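Local coordinates for protein TetR family transcriptional regulator (Streptomyces coelicolor, PDB 6SRN) that probably binds DNA as a TetR-family transcriptional regulator and holds a furan-carboxylic acid hormone in a pocket, in the control of antibiotic production, at residues R128-R133 against A138-P143. Residues are numbered along the deposited sequence; the frame is centred on the assembly and turned at random.
With LUB (4-(Hydroxymethyl)-2-propylfuran-3-carboxylic acid), chain B.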
loop_
_atom_site.group_PDB
_atom_site.type_symbol
_atom_site.label_atom_id
_atom_site.label_comp_id
_atom_site.label_asym_id
_atom_site.label_seq_id
_atom_site.Cartn_x
_atom_site.Cartn_y
_atom_site.Cartn_z
ATOM N N ARG A 128 5.443 -0.755 9.497
ATOM C CA ARG A 128 5.286 0.635 9.852
ATOM C C ARG A 128 6.520 1.442 9.541
ATOM O O ARG A 128 6.411 2.568 9.043
ATOM C CB ARG A 128 4.915 0.795 11.328
ATOM C CG ARG A 128 4.676 2.251 11.702
ATOM C CD ARG A 128 3.857 2.395 12.954
ATOM N NE ARG A 128 3.601 3.820 13.216
ATOM C CZ ARG A 128 2.810 4.264 14.197
ATOM N NH1 ARG A 128 2.236 3.420 15.018
ATOM N NH2 ARG A 128 2.592 5.576 14.344
ATOM N N LEU A 129 7.705 0.911 9.837
ATOM C CA LEU A 129 8.945 1.626 9.499
ATOM C C LEU A 129 9.058 1.857 7.989
ATOM O O LEU A 129 9.415 2.975 7.559
ATOM C CB LEU A 129 10.132 0.865 10.054
ATOM C CG LEU A 129 10.188 0.789 11.581
ATOM C CD1 LEU A 129 11.185 -0.256 12.035
ATOM C CD2 LEU A 129 10.524 2.134 12.175
ATOM N N GLN A 130 8.739 0.852 7.184
ATOM C CA GLN A 130 8.731 1.023 5.706
ATOM C C GLN A 130 7.650 2.010 5.229
ATOM O O GLN A 130 7.824 2.699 4.201
ATOM C CB GLN A 130 8.540 -0.288 4.988
ATOM C CG GLN A 130 9.678 -1.260 5.152
ATOM C CD GLN A 130 10.924 -0.853 4.401
ATOM O OE1 GLN A 130 11.389 0.282 4.526
ATOM N NE2 GLN A 130 11.483 -1.772 3.665
ATOM N N SER A 131 6.536 2.089 5.951
ATOM C CA SER A 131 5.473 3.043 5.589
ATOM C C SER A 131 5.961 4.451 5.728
ATOM O O SER A 131 5.497 5.354 4.997
ATOM C CB SER A 131 4.235 2.902 6.499
ATOM O OG SER A 131 4.363 3.750 7.658
ATOM N N GLU A 132 6.846 4.657 6.710
ATOM C CA GLU A 132 7.399 5.904 7.118
ATOM C C GLU A 132 8.704 6.187 6.391
ATOM O O GLU A 132 9.317 7.170 6.649
ATOM C CB GLU A 132 7.602 5.942 8.650
ATOM C CG GLU A 132 6.268 5.633 9.352
ATOM C CD GLU A 132 6.213 5.807 10.849
ATOM O OE1 GLU A 132 7.303 5.950 11.454
ATOM O OE2 GLU A 132 5.044 5.754 11.403
ATOM N N ARG A 133 9.091 5.362 5.418
ATOM C CA ARG A 133 10.450 5.485 4.869
ATOM C C ARG A 133 10.819 6.852 4.295
ATOM O O ARG A 133 11.960 7.225 4.374
ATOM C CB ARG A 133 10.765 4.440 3.796
ATOM C CG ARG A 133 9.894 4.560 2.552
ATOM C CD ARG A 133 9.895 3.302 1.714
ATOM N NE ARG A 133 11.182 3.006 1.101
ATOM C CZ ARG A 133 11.563 3.320 -0.139
ATOM N NH1 ARG A 133 10.777 4.001 -0.991
ATOM N NH2 ARG A 133 12.739 2.915 -0.557
ATOM N N ALA A 138 17.035 7.057 7.700
ATOM C CA ALA A 138 17.848 5.830 7.932
ATOM C C ALA A 138 17.912 5.036 6.619
ATOM O O ALA A 138 16.956 5.059 5.880
ATOM C CB ALA A 138 17.240 4.978 9.042
ATOM N N GLU A 139 19.007 4.330 6.324
ATOM C CA GLU A 139 19.054 3.567 5.080
ATOM C C GLU A 139 18.319 2.205 5.300
ATOM O O GLU A 139 18.962 1.234 5.593
ATOM C CB GLU A 139 20.461 3.376 4.499
ATOM C CG GLU A 139 20.543 3.951 3.050
ATOM C CD GLU A 139 21.656 3.408 2.159
ATOM O OE1 GLU A 139 22.593 2.811 2.680
ATOM O OE2 GLU A 139 21.524 3.572 0.912
ATOM N N LEU A 140 16.984 2.144 5.196
ATOM C CA LEU A 140 16.286 0.881 5.367
ATOM C C LEU A 140 16.361 0.088 4.080
ATOM O O LEU A 140 16.537 0.679 2.995
ATOM C CB LEU A 140 14.809 1.125 5.743
ATOM C CG LEU A 140 14.457 1.965 6.947
ATOM C CD1 LEU A 140 12.939 2.072 7.036
ATOM C CD2 LEU A 140 14.998 1.435 8.272
ATOM N N PRO A 141 16.265 -1.238 4.154
ATOM C CA PRO A 141 16.227 -2.091 2.939
ATOM C C PRO A 141 15.103 -1.628 1.979
ATOM O O PRO A 141 14.031 -1.187 2.399
ATOM C CB PRO A 141 16.011 -3.490 3.477
ATOM C CG PRO A 141 16.272 -3.459 4.955
ATOM C CD PRO A 141 16.049 -2.027 5.383
ATOM N N LEU A 142 15.334 -1.794 0.684
ATOM C CA LEU A 142 14.260 -1.529 -0.271
ATOM C C LEU A 142 13.075 -2.438 0.056
ATOM O O LEU A 142 13.269 -3.659 0.249
ATOM C CB LEU A 142 14.718 -1.812 -1.706
ATOM C CG LEU A 142 15.550 -0.715 -2.395
ATOM C CD1 LEU A 142 16.058 -1.272 -3.708
ATOM C CD2 LEU A 142 14.826 0.591 -2.654
ATOM N N PRO A 143 11.868 -1.855 0.077
ATOM C CA PRO A 143 10.681 -2.725 0.197
ATOM C C PRO A 143 10.389 -3.562 -1.046
ATOM O O PRO A 143 10.916 -3.290 -2.157
ATOM C CB PRO A 143 9.571 -1.728 0.462
ATOM C CG PRO A 143 10.007 -0.513 -0.323
ATOM C CD PRO A 143 11.472 -0.444 -0.083
HETATM C C2 LUB B . 4.904 -6.579 2.204
HETATM C C4 LUB B . 5.687 -4.814 3.338
HETATM C C5 LUB B . 4.459 -5.074 3.795
HETATM C C6 LUB B . 4.554 -7.565 1.167
HETATM O O11 LUB B . 7.417 -6.769 0.767
HETATM C C9 LUB B . 7.227 -5.779 1.520
HETATM O O10 LUB B . 8.079 -4.823 1.605
HETATM C C3 LUB B . 6.005 -5.658 2.291
HETATM C C12 LUB B . 6.569 -3.794 4.041
HETATM O O13 LUB B . 7.081 -2.863 3.060
HETATM O O1 LUB B . 3.877 -6.092 3.020
HETATM C C7 LUB B . 4.566 -8.951 1.825
HETATM C C8 LUB B . 4.281 -10.056 0.838
HETATM O O HOH W 1 12.946 1.566 2.760
HETATM O O HOH W 2 15.114 1.705 0.788
HETATM O O HOH W 3 14.112 5.312 5.215
#
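The carboxamide of Q130 reaches across to the loop segment 138-143 and gives one N-H to the carbonyl of P141, NE2 to O 2.9 Å and almost straight at 174°. The oxygen lies in the plane of the amide, although the donor stands 31° out of the carbonyl plane of P141. Q130 is bent at chi2 (-72°), which brings its amide to the loop; it and L140 run past each other in opposite directions, and L140 CD1 lies 3.5 Å from Q130 OE1 and 3.7 Å from L129 O. Water 1 ties three groups together: it donates to Q130 OE1 and P141 O and accepts from R133 NE, with 2.8 Å between NE and the water oxygen. It sits at the edge of the R133 guanidinium, as does water 2, which bridges NH2 to L140 O. P143 lies over one face of the R133 guanidinium, displaced toward its rim, with P143 CD 3.6 Å from R133 NH2. This is the all-helical ligand-binding domain of a TetR-type regulator, and the loop joins helix 121-131 to helix 145-161 beside the bound furan. Q130 and P143 both line the pocket: Q130 CB is 3.5 Å from LUB O13, P143 CB 3.6 Å from LUB O10. Y85, which also hydrogen-bonds LUB, is a second partner of Q130 NE2, helping to fix the amide's rotation. R133 NH1 hydrogen-bonds N190 O of the second subunit, whose L191 packs on L142 and P143.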